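Local coordinates for extracellular solute-binding protein, family 1 (Trichodesmium erythraeum IMS101, PDB 6G7N), which binds ferric iron and, as a periplasmic-binding-protein-like receptor, probably hands it to an ABC transporter for iron uptake, at residues Y120-L123 / K127-G130; T57-R62 / N142-A147; R65-G70 / E92-G97. All coordinates share one frame; numbering follows the deposited sequence. Where two conformers were deposited one is given.

Interaction 1. Residues Y120-L123 / K127-G130; sequences YEDL and KWKG
The carboxylate of D122 serves two donors, one charged and one neutral. K127 NZ forms a salt bridge with D122 OD1 at 2.8 Å, using the syn lone pair of that oxygen. K127 leaves its backbone with CG between N and the carbonyl carbon (chi1 64°) and then runs extended, which carries the ammonium past the indole to the acid. The second donor is uncharged: W128 NE1 donates to D122 OD2 at 3.0 Å and nearly straight, 169° at the hydrogen. The oxygen lies in the ring plane, yet the N-H meets the carboxylate from above, the two planes being almost perpendicular. With an asparagine here, the ammonium of K127 would probably lose its countercharge and the exposed lysine would be freer to swing away. Apolar contacts flank the indole: L123 CD2 sits 4.1 Å above one face toward the rim, and K127 CG lies over the opposite face, also toward the rim. L123 and W128 both reach I191 of strand 191-195, so leucine and tryptophan suit the inner side. The arrangement is two short 3-10 segments, tied together by side chains, within the long connection from strand 96-108 to strand 132-133 of the solute-binding fold.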
# COMPACT_ATOMS: atom_id res chain seq x y z
N TYR A 120 -17.19 -1.18 1.75
CA TYR A 120 -16.86 -1.00 0.35
C TYR A 120 -18.07 -1.37 -0.51
O TYR A 120 -18.36 -0.72 -1.51
CB TYR A 120 -15.67 -1.88 -0.08
CG TYR A 120 -14.38 -1.58 0.68
CD1 TYR A 120 -13.66 -0.42 0.45
CD2 TYR A 120 -13.91 -2.46 1.64
CE1 TYR A 120 -12.48 -0.14 1.15
CE2 TYR A 120 -12.76 -2.20 2.35
CZ TYR A 120 -12.05 -1.03 2.12
OH TYR A 120 -10.93 -0.77 2.89
N GLU A 121 -18.79 -2.43 -0.13
CA GLU A 121 -19.91 -2.94 -0.90
C GLU A 121 -20.99 -1.89 -1.05
O GLU A 121 -21.61 -1.77 -2.11
CB GLU A 121 -20.46 -4.22 -0.26
CG GLU A 121 -19.52 -5.43 -0.44
CD GLU A 121 -18.27 -5.49 0.46
OE1 GLU A 121 -18.14 -4.71 1.41
OE2 GLU A 121 -17.43 -6.38 0.17
N ASP A 122 -21.23 -1.11 0.00
CA ASP A 122 -22.28 -0.09 0.02
C ASP A 122 -22.03 1.01 -1.00
O ASP A 122 -22.96 1.73 -1.40
CB ASP A 122 -22.37 0.50 1.44
CG ASP A 122 -23.19 1.78 1.54
OD1 ASP A 122 -24.38 1.62 1.72
OD2 ASP A 122 -22.66 2.94 1.58
N LEU A 123 -20.78 1.17 -1.46
CA LEU A 123 -20.46 2.22 -2.42
C LEU A 123 -21.07 2.00 -3.80
O LEU A 123 -21.08 2.93 -4.61
CB LEU A 123 -18.94 2.38 -2.55
CG LEU A 123 -18.26 2.69 -1.22
CD1 LEU A 123 -16.76 2.81 -1.44
CD2 LEU A 123 -18.84 3.97 -0.62
N LYS A 127 -27.71 5.58 -3.93
CA LYS A 127 -27.60 6.81 -3.18
C LYS A 127 -26.30 7.56 -3.44
O LYS A 127 -26.24 8.77 -3.24
CB LYS A 127 -27.77 6.57 -1.67
CG LYS A 127 -26.67 5.69 -1.09
CD LYS A 127 -26.99 5.22 0.31
CE LYS A 127 -25.95 4.21 0.77
NZ LYS A 127 -26.23 3.65 2.11
N TRP A 128 -25.25 6.89 -3.92
CA TRP A 128 -23.98 7.55 -4.21
C TRP A 128 -23.84 8.03 -5.65
O TRP A 128 -22.76 8.50 -6.03
CB TRP A 128 -22.80 6.63 -3.82
CG TRP A 128 -22.78 6.29 -2.38
CD1 TRP A 128 -22.90 5.04 -1.82
CD2 TRP A 128 -22.58 7.19 -1.28
NE1 TRP A 128 -22.79 5.10 -0.48
CE2 TRP A 128 -22.59 6.40 -0.09
CE3 TRP A 128 -22.35 8.56 -1.18
CZ2 TRP A 128 -22.44 6.95 1.17
CZ3 TRP A 128 -22.20 9.12 0.11
CH2 TRP A 128 -22.24 8.30 1.26
N LYS A 129 -24.93 8.00 -6.42
CA LYS A 129 -24.83 8.40 -7.83
C LYS A 129 -24.33 9.84 -7.94
O LYS A 129 -24.85 10.73 -7.26
CB LYS A 129 -26.16 8.23 -8.56
CG LYS A 129 -26.01 8.25 -10.09
CD LYS A 129 -27.30 7.88 -10.79
CE LYS A 129 -27.03 7.51 -12.23
NZ LYS A 129 -26.64 8.66 -13.06
N GLY A 130 -23.33 10.05 -8.80
CA GLY A 130 -22.77 11.38 -9.03
C GLY A 130 -21.85 11.87 -7.93
O GLY A 130 -21.45 13.03 -7.98

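Interaction 2. Residues T57-R62 / N142-A147; sequences TVDAGR and NQSLIA
S144 OG donates to D59 OD1 at 2.7 Å, the short bond by which the loop after strand 54-58 meets helix 140-167. The hydroxyl comes to the syn side of the oxygen, 23° out of the carboxylate plane. S144 CB lies 3.6 Å from D59 OD1, and OG stands anti to its own carbonyl carbon (chi1 -73°), which points the hydroxyl at the acid. A small hydroxyl suits this place, since the helix comes close: the CA atoms of G61 and S144 are 6.3 Å apart. Glycine fits the facing position for the same reason, because a CB on G61 would point at S144 OG and crowd it.

The same D59 oxygen also accepts from G61 N at 2.9 Å, this time with its anti lone pair. D59 is thus the N-cap of helix 60-68, and aspartate suits the role because its short side chain can turn back to an amide of the first turn. OD1 is gripped from two sides, by an N-H of its own helix and by a hydroxyl of another; N232 ND2 adds a weak bond. The positive end of helix 60-68 would be expected to favour the ionised form of this buried acid.

Farther out, N232 OD1 accepts from A60 N, and the side chain of D59 touches I140 and Y141. Y141 is an iron ligand together with Y197 and Y198, which places D59 in the second shell of the metal site, its side chain about 8 Å from the ferric ion. In the conformers described here, two being deposited for each residue, R62 NH2 donates to V58 O at 3.0 Å. V58 and R62 both line the D-glutamate pocket.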
# COMPACT_ATOMS: atom_id res chain seq x y z
N THR A 57 9.60 -2.23 -2.56
CA THR A 57 8.62 -1.47 -3.34
C THR A 57 7.35 -1.35 -2.53
O THR A 57 7.30 -1.74 -1.38
CB THR A 57 8.42 -2.09 -4.74
OG1 THR A 57 7.73 -1.18 -5.60
CG2 THR A 57 7.62 -3.40 -4.68
N VAL A 58 6.32 -0.74 -3.14
CA VAL A 58 4.99 -0.69 -2.51
C VAL A 58 3.99 -1.54 -3.28
O VAL A 58 4.07 -1.68 -4.51
CB VAL A 58 4.41 0.73 -2.26
CG1 VAL A 58 5.47 1.62 -1.65
CG2 VAL A 58 3.88 1.36 -3.53
N ASP A 59 3.07 -2.08 -2.48
CA ASP A 59 1.90 -2.86 -2.88
C ASP A 59 2.21 -4.33 -3.03
O ASP A 59 3.10 -4.70 -3.80
CB ASP A 59 1.14 -2.26 -4.10
CG ASP A 59 -0.32 -2.60 -4.07
OD1 ASP A 59 -0.65 -3.79 -4.20
OD2 ASP A 59 -1.12 -1.67 -3.83
N ALA A 60 1.46 -5.17 -2.34
CA ALA A 60 1.64 -6.60 -2.48
C ALA A 60 1.44 -7.03 -3.95
O ALA A 60 1.99 -8.04 -4.35
CB ALA A 60 0.69 -7.34 -1.57
N GLY A 61 0.62 -6.31 -4.72
CA GLY A 61 0.51 -6.66 -6.14
C GLY A 61 1.83 -6.57 -6.89
O GLY A 61 2.11 -7.41 -7.78
N ARG A 62 2.65 -5.55 -6.58
CA ARG A 62 3.98 -5.41 -7.22
C ARG A 62 4.95 -6.45 -6.68
O ARG A 62 5.77 -6.98 -7.43
CB ARG A 62 4.61 -4.02 -7.04
CG ARG A 62 3.91 -2.82 -7.68
CD ARG A 62 4.84 -1.61 -7.85
NE ARG A 62 4.22 -0.42 -8.44
CZ ARG A 62 3.66 0.58 -7.75
NH1 ARG A 62 3.14 1.63 -8.40
NH2 ARG A 62 3.62 0.55 -6.43
N ASN A 142 -5.84 0.40 -6.61
CA ASN A 142 -7.18 0.05 -7.02
C ASN A 142 -7.26 -1.40 -7.50
O ASN A 142 -8.24 -2.10 -7.20
CB ASN A 142 -7.63 0.96 -8.16
CG ASN A 142 -8.03 2.34 -7.71
OD1 ASN A 142 -8.33 2.57 -6.52
ND2 ASN A 142 -8.10 3.28 -8.67
N GLN A 143 -6.28 -1.84 -8.28
CA GLN A 143 -6.26 -3.22 -8.73
C GLN A 143 -6.27 -4.18 -7.52
O GLN A 143 -7.00 -5.17 -7.50
CB GLN A 143 -5.07 -3.48 -9.63
CG GLN A 143 -5.15 -2.74 -10.95
CD GLN A 143 -3.88 -2.76 -11.75
OE1 GLN A 143 -2.90 -3.40 -11.38
NE2 GLN A 143 -3.86 -2.02 -12.84
N SER A 144 -5.48 -3.85 -6.49
CA SER A 144 -5.41 -4.70 -5.32
C SER A 144 -6.71 -4.72 -4.52
O SER A 144 -7.13 -5.76 -4.02
CB SER A 144 -4.21 -4.31 -4.45
OG SER A 144 -3.02 -4.74 -5.11
N LEU A 145 -7.35 -3.54 -4.40
CA LEU A 145 -8.65 -3.52 -3.72
C LEU A 145 -9.69 -4.34 -4.49
O LEU A 145 -10.43 -5.12 -3.90
CB LEU A 145 -9.11 -2.07 -3.53
CG LEU A 145 -10.49 -1.93 -2.92
CD1 LEU A 145 -10.59 -2.44 -1.49
CD2 LEU A 145 -10.88 -0.46 -2.92
N ILE A 146 -9.74 -4.16 -5.80
CA ILE A 146 -10.67 -4.96 -6.60
C ILE A 146 -10.36 -6.45 -6.53
O ILE A 146 -11.28 -7.27 -6.45
CB ILE A 146 -10.80 -4.38 -8.02
CG1 ILE A 146 -11.72 -3.14 -8.06
CG2 ILE A 146 -11.43 -5.39 -8.98
CD1 ILE A 146 -11.76 -2.15 -6.95
N ALA A 147 -9.08 -6.80 -6.57
CA ALA A 147 -8.70 -8.19 -6.37
C ALA A 147 -9.26 -8.75 -5.07
O ALA A 147 -9.77 -9.88 -5.03
CB ALA A 147 -7.18 -8.34 -6.43

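Interaction 3. Residues R65-G70 / E92-G97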
# COMPACT_ATOMS: atom_id res chain seq x y z
N ARG A 65 4.26 -9.56 -8.47
CA ARG A 65 4.89 -9.51 -9.83
C ARG A 65 6.40 -9.79 -9.78
O ARG A 65 6.93 -10.51 -10.64
CB ARG A 65 4.63 -8.14 -10.45
CG ARG A 65 3.19 -7.90 -10.89
CD ARG A 65 2.89 -6.48 -11.37
NE ARG A 65 1.48 -6.30 -11.78
CZ ARG A 65 0.90 -5.12 -12.05
NH1 ARG A 65 1.59 -3.98 -11.94
NH2 ARG A 65 -0.37 -5.08 -12.44
N ALA A 66 7.08 -9.30 -8.75
CA ALA A 66 8.51 -9.61 -8.56
C ALA A 66 8.71 -11.10 -8.36
O ALA A 66 9.61 -11.72 -8.94
CB ALA A 66 9.09 -8.79 -7.41
N GLN A 67 7.87 -11.69 -7.51
CA GLN A 67 7.95 -13.12 -7.26
C GLN A 67 7.76 -13.93 -8.55
O GLN A 67 8.50 -14.88 -8.83
CB GLN A 67 6.99 -13.51 -6.14
CG GLN A 67 5.98 -14.54 -6.45
CD GLN A 67 5.03 -14.81 -5.32
OE1 GLN A 67 4.83 -14.03 -4.41
NE2 GLN A 67 4.39 -15.92 -5.41
N GLU A 68 6.76 -13.54 -9.33
CA GLU A 68 6.49 -14.25 -10.61
C GLU A 68 7.61 -14.07 -11.66
O GLU A 68 7.82 -14.94 -12.50
CB GLU A 68 5.15 -13.84 -11.18
CG GLU A 68 3.97 -14.26 -10.30
CD GLU A 68 3.83 -15.75 -10.07
OE1 GLU A 68 3.45 -16.46 -11.02
OE2 GLU A 68 4.07 -16.22 -8.92
N ALA A 69 8.31 -12.93 -11.58
CA ALA A 69 9.45 -12.70 -12.45
C ALA A 69 10.66 -13.57 -12.05
O ALA A 69 11.65 -13.60 -12.78
CB ALA A 69 9.81 -11.22 -12.44
N GLY A 70 10.62 -14.22 -10.88
CA GLY A 70 11.68 -15.11 -10.44
C GLY A 70 12.84 -14.38 -9.84
O GLY A 70 13.92 -14.95 -9.75
N GLU A 92 4.91 -17.99 0.88
CA GLU A 92 6.11 -18.72 0.41
C GLU A 92 7.40 -18.07 0.87
O GLU A 92 8.50 -18.48 0.45
CB GLU A 92 6.10 -18.81 -1.12
CG GLU A 92 4.94 -19.61 -1.71
CD GLU A 92 4.90 -19.56 -3.22
OE1 GLU A 92 5.67 -20.31 -3.87
OE2 GLU A 92 4.11 -18.76 -3.79
N LYS A 93 7.32 -17.03 1.70
CA LYS A 93 8.49 -16.41 2.31
C LYS A 93 9.38 -15.68 1.32
O LYS A 93 10.57 -15.46 1.56
CB LYS A 93 9.30 -17.38 3.18
CG LYS A 93 8.46 -18.19 4.16
CD LYS A 93 7.77 -17.34 5.24
CE LYS A 93 6.98 -18.18 6.24
NZ LYS A 93 5.79 -18.82 5.62
N LEU A 94 8.78 -15.23 0.23
CA LEU A 94 9.50 -14.52 -0.83
C LEU A 94 9.62 -13.01 -0.59
O LEU A 94 10.52 -12.37 -1.13
CB LEU A 94 8.87 -14.81 -2.19
CG LEU A 94 9.04 -16.25 -2.66
CD1 LEU A 94 8.08 -16.53 -3.79
CD2 LEU A 94 10.48 -16.53 -3.08
N TRP A 95 8.70 -12.45 0.19
CA TRP A 95 8.68 -11.03 0.47
C TRP A 95 7.87 -10.82 1.74
O TRP A 95 7.12 -11.69 2.18
CB TRP A 95 8.14 -10.20 -0.73
CG TRP A 95 6.88 -10.72 -1.32
CD1 TRP A 95 6.80 -11.46 -2.48
CD2 TRP A 95 5.53 -10.58 -0.84
NE1 TRP A 95 5.49 -11.80 -2.74
CE2 TRP A 95 4.70 -11.29 -1.74
CE3 TRP A 95 4.94 -9.96 0.29
CZ2 TRP A 95 3.34 -11.41 -1.54
CZ3 TRP A 95 3.60 -10.09 0.48
CH2 TRP A 95 2.80 -10.80 -0.42
N PHE A 96 8.03 -9.62 2.27
CA PHE A 96 7.57 -9.28 3.62
C PHE A 96 7.16 -7.83 3.66
O PHE A 96 7.85 -6.97 3.12
CB PHE A 96 8.74 -9.49 4.62
CG PHE A 96 9.31 -10.88 4.62
CD1 PHE A 96 10.29 -11.24 3.67
CD2 PHE A 96 8.83 -11.88 5.46
CE1 PHE A 96 10.77 -12.53 3.60
CE2 PHE A 96 9.31 -13.18 5.36
CZ PHE A 96 10.27 -13.49 4.44
N GLY A 97 6.07 -7.54 4.39
CA GLY A 97 5.71 -6.16 4.66
C GLY A 97 6.47 -5.55 5.82
O GLY A 97 6.65 -6.19 6.83
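W95 NE1 donates to Q67 OE1 at 2.9 Å, a hydrogen bond joining the last part of helix 60-68 to the chain leading into strand 96-108. The indole N-H approaches the amide oxygen in the carbonyl plane, with an angle of 154° at the oxygen, while that oxygen lies somewhat tilted from the ring plane; amide and ring are turned 42° apart. The tryptophan takes its CG between the backbone N and the carbonyl carbon, chi1 47°, a torsion that brings NE1 round to the helix.

Beyond CG the glutamine is extended and lies across L94, whose CD1 packs against Q67 CD at 3.8 Å and also against CG and CB. Leucine suits this position, since its methyl covers the aliphatic part of Q67 and the flank of the amide carbon. At the other end of the amide, Q67 NE2 is 3.3 Å from E92 OE2, the two flat groups standing nearly upright to each other.

Behind the contact, W95 also touches L72 of strand 72-73, and L94 rests on P74. A Schellman motif follows the helix, with G70 N bonded to Q67 O at 3.0 Å and a positive phi at G70 that suits a glycine. A neutral amide here can satisfy the indole N-H of a buried tryptophan with its oxygen while turning its NH2 toward the acidic, exposed side, with no net charge brought against the ring.

Overall arrangement
Interaction 2 is the buried one, near the centre of the chain and beside the iron site; interactions 1 and 3 are partly buried and lie on opposite sides of that centre, about 35 Å apart between centres. Interactions 2 and 3 share helix 60-68, one using its capped start and the other its end, and they meet where A60 CB packs on W95 CH2 at 4.2 Å. Interaction 1 reaches interaction 2 where Y120 packs on L145 of helix 140-167. The chemistry follows the place: a hydroxyl and a capping amide on one carboxylate in the core, a neutral amide with an indole at the partly covered end, and a lysine salt bridge beside an indole at the periphery.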